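Local structure of Alr4995 protein (Nostoc sp., 6LRF) at residues Met629-Ser634 with Lys651-Asp656; Gly522-Ala527 with Gly604-Thr609. The protein combines arginine dihydrolase and ornithine cyclodeaminase activities in one chain, probably carrying arginine by way of ornithine towards proline. All blocks are in the same frame, centred on the assembly; numbering follows the deposited sequence.

How the contacts relate
Both contacts lie in the Rossmann-like part of the chain and reach the same six-stranded parallel sheet. Coming from the N terminus, the chain first meets 522-527, where strand 519-523 passes into helix 524-536. After 76 intervening residues, many of them helical, contact 2 closes a long loop by bringing in 604-609, from the connection between strand 594-597 and helix 613-624. Contact 1 opens only later and closes a much shorter loop, 629-634 with 651-656, around helix 637-645. The two are therefore in series, neither nested nor crossed. Contact 1 joins neighbouring strands, whereas contact 2 ties a strand-to-helix junction to a loop, their centres about 21 Å apart.

Contact 1 of 2, residues Met629-Ser634 with Lys651-Asp656; sequences MILMLS and KMVCVD
Ile630 and Lys651 begin a ladder of backbone hydrogen bonds that runs to Ser634 and Val655. Ile630, Met632 and Ser634 give their N-H groups to the carbonyls of Lys651, Val653 and Val655, and the oxygens of Ile630 and Met632 accept from the amides of Val653 and Val655. Met632 N lies 2.7 Å from Val653 O. The final bond, from Ser634 N to Val655 O, is more bent, 144° at the hydrogen, where the segment 629-634 leaves its strand at Ser634. This parallel pairing is the core of a right-handed Rossmann-type beta-alpha-beta unit, with helix 637-645 as the crossover; on its other edge strand 629-633 bonds to Val492 and Thr494.

Side chains pack in rows on both faces. On one, the selenomethionine Met629 bends at its third torsion (-66°) and lays CE 3.5 Å from CD of Lys651, while Leu631 CD1 comes 3.6 Å from Val653 CB; helix 467-486 packs over this end of the row. On the other face Ile630 CD1 is 3.9 Å from SE of the selenomethionine Met652. The bent selenomethionine Met632 crosses to the neighbouring strand, its CE 3.7 Å from Met652 CB and 3.9 Å from Cys654 CB.

Contact 2 of 2, residues Gly522-Ala527 with Gly604-Thr609; sequences GGNAIA and GPLPDT
Asn524 reaches from the first turn of helix 524-536 into the loop 604-609 and takes two hydrogen bonds on one oxygen. Its CG stands anti to the backbone N (chi1 -166°), which carries the amide outward to the loop. Asn524 OD1 accepts from Thr609 OG1 at 2.6 Å and from Leu606 N at 3.0 Å; the second bond is nearly straight, 166° at the hydrogen. Both donors lie in the plane of the carbonyl, one on each lone pair. They also belong to the two ends of a type I turn, which Thr609 N closes onto Leu606 O.

Around this oxygen the packing is close. Pro605, which follows a cis peptide bond, sets CB 3.4 Å from Asn524 OD1, and Leu606 swings CD1 to 3.6 Å from CB of Ala527, one helical turn beyond Asn524. ND2 points a weak hydrogen bond at Asp603 O. Toward 522-527 the far side of the turn is looser: Pro607 is exposed and Asp608 partly so, neither touching that segment, although Pro607 rests on Ile564 of helix 554-567 and Asp608 OD1 accepts from Ile570 N. Pro605 also packs on Ile614 of the second subunit, which places the loop beside a subunit interface.

An alanine at Asn524 would probably leave Leu606 N and Thr609 OG1 without their shared acceptor, and the turn freer to shift against the helix. Two donors drawing on a single buried oxygen would be expected to polarise the amide; the N-H of Leu606, which can only donate, calls for the oxygen on this side, and the weak bond from ND2 to Asp603 O agrees with that orientation.

Contact 1 of 2, residues Met629-Ser634 with Lys651-Asp656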
HETATM    1  N   MSE B 629     -24.328  18.222  -2.930  1.00 24.15           N
HETATM    2  CA  MSE B 629     -23.437  17.116  -2.690  1.00 26.80           C
HETATM    3  C   MSE B 629     -22.653  16.804  -3.934  1.00 28.33           C
HETATM    4  O   MSE B 629     -23.176  16.882  -5.041  1.00 26.23           O
HETATM    5  CB  MSE B 629     -24.212  15.882  -2.238  1.00 28.53           C
HETATM    6  CG  MSE B 629     -23.324  14.655  -2.049  1.00 39.63           C
HETATM    7 SE   MSE B 629     -24.240  13.159  -1.168  1.00 66.54          SE
HETATM    8  CE  MSE B 629     -24.517  14.003   0.557  1.00 44.56           C
ATOM      9  N   ILE B 630     -21.390  16.452  -3.739  1.00 27.45           N
ATOM     10  CA  ILE B 630     -20.555  15.970  -4.817  1.00 22.09           C
ATOM     11  C   ILE B 630     -20.085  14.575  -4.435  1.00 27.00           C
ATOM     12  O   ILE B 630     -19.507  14.376  -3.373  1.00 25.93           O
ATOM     13  CB  ILE B 630     -19.363  16.904  -5.064  1.00 31.07           C
ATOM     14  CG1 ILE B 630     -19.870  18.324  -5.347  1.00 25.86           C
ATOM     15  CG2 ILE B 630     -18.490  16.378  -6.199  1.00 27.26           C
ATOM     16  CD1 ILE B 630     -18.771  19.307  -5.563  1.00 30.09           C
ATOM     17  N   LEU B 631     -20.392  13.610  -5.293  1.00 23.63           N
ATOM     18  CA  LEU B 631     -19.988  12.225  -5.129  1.00 22.66           C
ATOM     19  C   LEU B 631     -18.761  11.948  -6.010  1.00 23.89           C
ATOM     20  O   LEU B 631     -18.845  11.956  -7.240  1.00 23.76           O
ATOM     21  CB  LEU B 631     -21.148  11.305  -5.507  1.00 25.89           C
ATOM     22  CG  LEU B 631     -21.176   9.890  -4.959  1.00 33.08           C
ATOM     23  CD1 LEU B 631     -21.126   9.933  -3.442  1.00 35.65           C
ATOM     24  CD2 LEU B 631     -22.462   9.202  -5.426  1.00 30.95           C
HETATM   25  N   MSE B 632     -17.615  11.721  -5.390  1.00 23.64           N
HETATM   26  CA  MSE B 632     -16.386  11.574  -6.153  1.00 26.55           C
HETATM   27  C   MSE B 632     -15.974  10.104  -6.204  1.00 28.80           C
HETATM   28  O   MSE B 632     -15.458   9.540  -5.235  1.00 25.60           O
HETATM   29  CB  MSE B 632     -15.284  12.452  -5.566  1.00 27.39           C
HETATM   30  CG  MSE B 632     -15.440  13.939  -5.908  1.00 27.88           C
HETATM   31 SE   MSE B 632     -14.465  15.127  -4.680  0.58 37.31          SE
HETATM   32  CE  MSE B 632     -15.346  14.654  -3.012  1.00 32.98           C
ATOM     33  N   LEU B 633     -16.229   9.487  -7.350  1.00 23.41           N
ATOM     34  CA  LEU B 633     -16.081   8.046  -7.475  1.00 25.95           C
ATOM     35  C   LEU B 633     -14.795   7.719  -8.233  1.00 31.17           C
ATOM     36  O   LEU B 633     -14.771   7.655  -9.478  1.00 25.22           O
ATOM     37  CB  LEU B 633     -17.310   7.449  -8.165  1.00 24.54           C
ATOM     38  CG  LEU B 633     -18.668   7.746  -7.512  1.00 22.75           C
ATOM     39  CD1 LEU B 633     -19.816   7.346  -8.451  1.00 22.12           C
ATOM     40  CD2 LEU B 633     -18.812   7.053  -6.161  1.00 23.80           C
ATOM     41  N   SER B 634     -13.748   7.492  -7.435  1.00 31.83           N
ATOM     42  CA  SER B 634     -12.347   7.316  -7.850  1.00 34.61           C
ATOM     43  C   SER B 634     -11.997   7.969  -9.181  1.00 30.67           C
ATOM     44  O   SER B 634     -11.747   7.283 -10.170  1.00 28.44           O
ATOM     45  CB  SER B 634     -11.975   5.822  -7.887  1.00 39.33           C
ATOM     46  OG  SER B 634     -12.768   5.102  -8.801  1.00 43.81           O
ATOM     47  N   LYS B 651     -21.553  19.002   0.670  1.00 23.99           N
ATOM     48  CA  LYS B 651     -21.149  17.692   1.167  1.00 31.53           C
ATOM     49  C   LYS B 651     -20.279  16.987   0.123  1.00 29.92           C
ATOM     50  O   LYS B 651     -20.654  16.862  -1.036  1.00 27.96           O
ATOM     51  CB  LYS B 651     -22.375  16.852   1.527  1.00 33.35           C
ATOM     52  CG  LYS B 651     -23.261  17.512   2.575  1.00 37.52           C
ATOM     53  CD  LYS B 651     -24.563  16.754   2.777  1.00 44.97           C
ATOM     54  CE  LYS B 651     -25.283  17.209   4.027  1.00 44.16           C
ATOM     55  NZ  LYS B 651     -26.427  16.292   4.289  1.00 60.94           N
HETATM   56  N   MSE B 652     -19.092  16.576   0.549  1.00 31.59           N
HETATM   57  CA  MSE B 652     -18.114  15.944  -0.319  1.00 31.07           C
HETATM   58  C   MSE B 652     -17.946  14.489   0.087  1.00 28.09           C
HETATM   59  O   MSE B 652     -17.574  14.197   1.215  1.00 29.68           O
HETATM   60  CB  MSE B 652     -16.780  16.680  -0.223  1.00 32.97           C
HETATM   61  CG  MSE B 652     -16.938  18.179  -0.223  1.00 34.03           C
HETATM   62 SE   MSE B 652     -17.222  18.822  -2.016  0.42 41.98          SE
HETATM   63  CE  MSE B 652     -15.336  18.950  -2.513  1.00 31.58           C
ATOM     64  N   VAL B 653     -18.245  13.577  -0.826  1.00 25.37           N
ATOM     65  CA  VAL B 653     -18.040  12.166  -0.572  1.00 25.12           C
ATOM     66  C   VAL B 653     -16.991  11.639  -1.543  1.00 28.47           C
ATOM     67  O   VAL B 653     -17.160  11.701  -2.759  1.00 29.69           O
ATOM     68  CB  VAL B 653     -19.347  11.366  -0.707  1.00 27.95           C
ATOM     69  CG1 VAL B 653     -19.107   9.911  -0.340  1.00 24.86           C
ATOM     70  CG2 VAL B 653     -20.419  11.975   0.180  1.00 26.20           C
ATOM     71  N   CYS B 654     -15.898  11.140  -0.991  1.00 23.59           N
ATOM     72  CA  CYS B 654     -14.739  10.768  -1.789  1.00 31.35           C
ATOM     73  C   CYS B 654     -14.421   9.287  -1.645  1.00 34.14           C
ATOM     74  O   CYS B 654     -14.056   8.825  -0.563  1.00 35.21           O
ATOM     75  CB  CYS B 654     -13.528  11.601  -1.382  1.00 29.77           C
ATOM     76  SG  CYS B 654     -12.127  11.426  -2.521  1.00 59.25           S
ATOM     77  N   VAL B 655     -14.564   8.537  -2.735  1.00 31.36           N
ATOM     78  CA  VAL B 655     -14.286   7.108  -2.706  1.00 25.84           C
ATOM     79  C   VAL B 655     -13.149   6.783  -3.652  1.00 36.25           C
ATOM     80  O   VAL B 655     -13.176   7.171  -4.823  1.00 31.00           O
ATOM     81  CB  VAL B 655     -15.532   6.287  -3.086  1.00 32.39           C
ATOM     82  CG1 VAL B 655     -15.297   4.816  -2.807  1.00 28.52           C
ATOM     83  CG2 VAL B 655     -16.754   6.787  -2.313  1.00 26.41           C
ATOM     84  N   ASP B 656     -12.145   6.079  -3.144  1.00 35.52           N
ATOM     85  CA  ASP B 656     -11.003   5.688  -3.961  1.00 40.04           C
ATOM     86  C   ASP B 656     -10.247   4.586  -3.243  1.00 43.17           C
ATOM     87  O   ASP B 656     -10.230   4.548  -2.015  1.00 46.04           O
ATOM     88  CB  ASP B 656     -10.092   6.892  -4.240  1.00 43.70           C
ATOM     89  CG  ASP B 656      -9.349   6.775  -5.571  1.00 55.25           C
ATOM     90  OD1 ASP B 656      -8.964   5.638  -5.942  1.00 51.00           O
ATOM     91  OD2 ASP B 656      -9.158   7.822  -6.245  1.00 48.11           O
TER

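Contact 2 of 2, residues Gly522-Ala527 with Gly604-Thr609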
ATOM      1  N   GLY B 522     -16.440  14.009 -15.878  1.00 21.31           N
ATOM      2  CA  GLY B 522     -15.381  13.025 -15.979  1.00 21.86           C
ATOM      3  C   GLY B 522     -14.438  13.292 -17.119  1.00 22.83           C
ATOM      4  O   GLY B 522     -14.358  14.409 -17.630  1.00 23.84           O
ATOM      5  N   GLY B 523     -13.712  12.257 -17.527  1.00 22.71           N
ATOM      6  CA  GLY B 523     -12.782  12.387 -18.631  1.00 19.02           C
ATOM      7  C   GLY B 523     -13.199  11.551 -19.829  1.00 22.98           C
ATOM      8  O   GLY B 523     -14.282  10.943 -19.858  1.00 22.37           O
ATOM      9  N   ASN B 524     -12.317  11.519 -20.819  1.00 18.83           N
ATOM     10  CA  ASN B 524     -12.518  10.738 -22.031  1.00 20.68           C
ATOM     11  C   ASN B 524     -12.688   9.261 -21.677  1.00 23.06           C
ATOM     12  O   ASN B 524     -13.585   8.583 -22.171  1.00 17.65           O
ATOM     13  CB  ASN B 524     -11.324  10.927 -22.973  1.00 20.17           C
ATOM     14  CG  ASN B 524     -11.601  10.433 -24.382  1.00 22.95           C
ATOM     15  OD1 ASN B 524     -12.472  10.974 -25.085  1.00 19.54           O
ATOM     16  ND2 ASN B 524     -10.839   9.426 -24.821  1.00 18.06           N
ATOM     17  N   ALA B 525     -11.834   8.802 -20.762  1.00 20.42           N
ATOM     18  CA  ALA B 525     -11.663   7.385 -20.495  1.00 25.63           C
ATOM     19  C   ALA B 525     -12.906   6.718 -19.888  1.00 22.64           C
ATOM     20  O   ALA B 525     -13.265   5.614 -20.305  1.00 23.54           O
ATOM     21  CB  ALA B 525     -10.437   7.176 -19.589  1.00 26.16           C
ATOM     22  N   ILE B 526     -13.575   7.362 -18.935  1.00 22.58           N
ATOM     23  CA  ILE B 526     -14.748   6.727 -18.336  1.00 23.07           C
ATOM     24  C   ILE B 526     -15.861   6.523 -19.374  1.00 20.71           C
ATOM     25  O   ILE B 526     -16.540   5.510 -19.368  1.00 21.93           O
ATOM     26  CB  ILE B 526     -15.317   7.513 -17.139  1.00 24.75           C
ATOM     27  CG1 ILE B 526     -16.608   6.830 -16.665  1.00 28.09           C
ATOM     28  CG2 ILE B 526     -15.624   8.960 -17.516  1.00 22.78           C
ATOM     29  CD1 ILE B 526     -16.669   6.621 -15.203  1.00 27.62           C
ATOM     30  N   ALA B 527     -16.020   7.475 -20.281  1.00 20.04           N
ATOM     31  CA  ALA B 527     -17.009   7.350 -21.338  1.00 21.13           C
ATOM     32  C   ALA B 527     -16.649   6.225 -22.301  1.00 23.51           C
ATOM     33  O   ALA B 527     -17.515   5.442 -22.672  1.00 21.38           O
ATOM     34  CB  ALA B 527     -17.158   8.663 -22.097  1.00 22.54           C
ATOM     35  N   GLY B 604      -8.198   9.134 -29.101  1.00 24.93           N
ATOM     36  CA  GLY B 604      -9.251   9.691 -29.937  1.00 20.38           C
ATOM     37  C   GLY B 604      -9.052  11.181 -30.153  1.00 23.05           C
ATOM     38  O   GLY B 604      -8.274  11.594 -31.028  1.00 19.89           O
ATOM     39  N   PRO B 605      -9.739  12.004 -29.348  1.00 18.30           N
ATOM     40  CA  PRO B 605     -10.710  11.601 -28.318  1.00 18.69           C
ATOM     41  C   PRO B 605     -12.113  11.368 -28.866  1.00 20.19           C
ATOM     42  O   PRO B 605     -12.317  11.384 -30.086  1.00 21.58           O
ATOM     43  CB  PRO B 605     -10.714  12.798 -27.366  1.00 22.03           C
ATOM     44  CG  PRO B 605     -10.500  13.977 -28.290  1.00 20.96           C
ATOM     45  CD  PRO B 605      -9.559  13.469 -29.392  1.00 20.30           C
ATOM     46  N   LEU B 606     -13.071  11.145 -27.972  1.00 18.89           N
ATOM     47  CA  LEU B 606     -14.466  11.202 -28.367  1.00 23.57           C
ATOM     48  C   LEU B 606     -14.750  12.626 -28.820  1.00 26.76           C
ATOM     49  O   LEU B 606     -14.064  13.569 -28.403  1.00 19.64           O
ATOM     50  CB  LEU B 606     -15.391  10.789 -27.218  1.00 23.53           C
ATOM     51  CG  LEU B 606     -15.110   9.366 -26.728  1.00 23.88           C
ATOM     52  CD1 LEU B 606     -15.913   9.072 -25.479  1.00 22.02           C
ATOM     53  CD2 LEU B 606     -15.402   8.318 -27.828  1.00 22.46           C
ATOM     54  N   PRO B 607     -15.738  12.794 -29.708  1.00 26.91           N
ATOM     55  CA  PRO B 607     -16.074  14.153 -30.142  1.00 23.72           C
ATOM     56  C   PRO B 607     -16.681  14.965 -29.009  1.00 24.53           C
ATOM     57  O   PRO B 607     -16.644  16.190 -29.045  1.00 24.60           O
ATOM     58  CB  PRO B 607     -17.086  13.930 -31.275  1.00 26.70           C
ATOM     59  CG  PRO B 607     -17.551  12.536 -31.129  1.00 28.81           C
ATOM     60  CD  PRO B 607     -16.463  11.759 -30.458  1.00 27.50           C
ATOM     61  N   ASP B 608     -17.228  14.297 -28.001  1.00 22.48           N
ATOM     62  CA  ASP B 608     -17.814  15.014 -26.866  1.00 22.82           C
ATOM     63  C   ASP B 608     -16.755  15.615 -25.932  1.00 23.85           C
ATOM     64  O   ASP B 608     -17.042  16.536 -25.174  1.00 23.55           O
ATOM     65  CB  ASP B 608     -18.716  14.084 -26.053  1.00 25.24           C
ATOM     66  CG  ASP B 608     -19.935  13.595 -26.853  1.00 36.11           C
ATOM     67  OD1 ASP B 608     -19.774  12.739 -27.755  1.00 27.15           O
ATOM     68  OD2 ASP B 608     -21.052  14.074 -26.571  1.00 33.39           O
ATOM     69  N   THR B 609     -15.544  15.064 -25.967  1.00 23.44           N
ATOM     70  CA  THR B 609     -14.508  15.428 -25.004  1.00 21.86           C
ATOM     71  C   THR B 609     -13.985  16.846 -25.274  1.00 23.25           C
ATOM     72  O   THR B 609     -13.597  17.185 -26.395  1.00 22.62           O
ATOM     73  CB  THR B 609     -13.365  14.401 -25.026  1.00 21.72           C
ATOM     74  OG1 THR B 609     -13.899  13.112 -24.689  1.00 21.42           O
ATOM     75  CG2 THR B 609     -12.283  14.750 -23.984  1.00 20.40           C
TER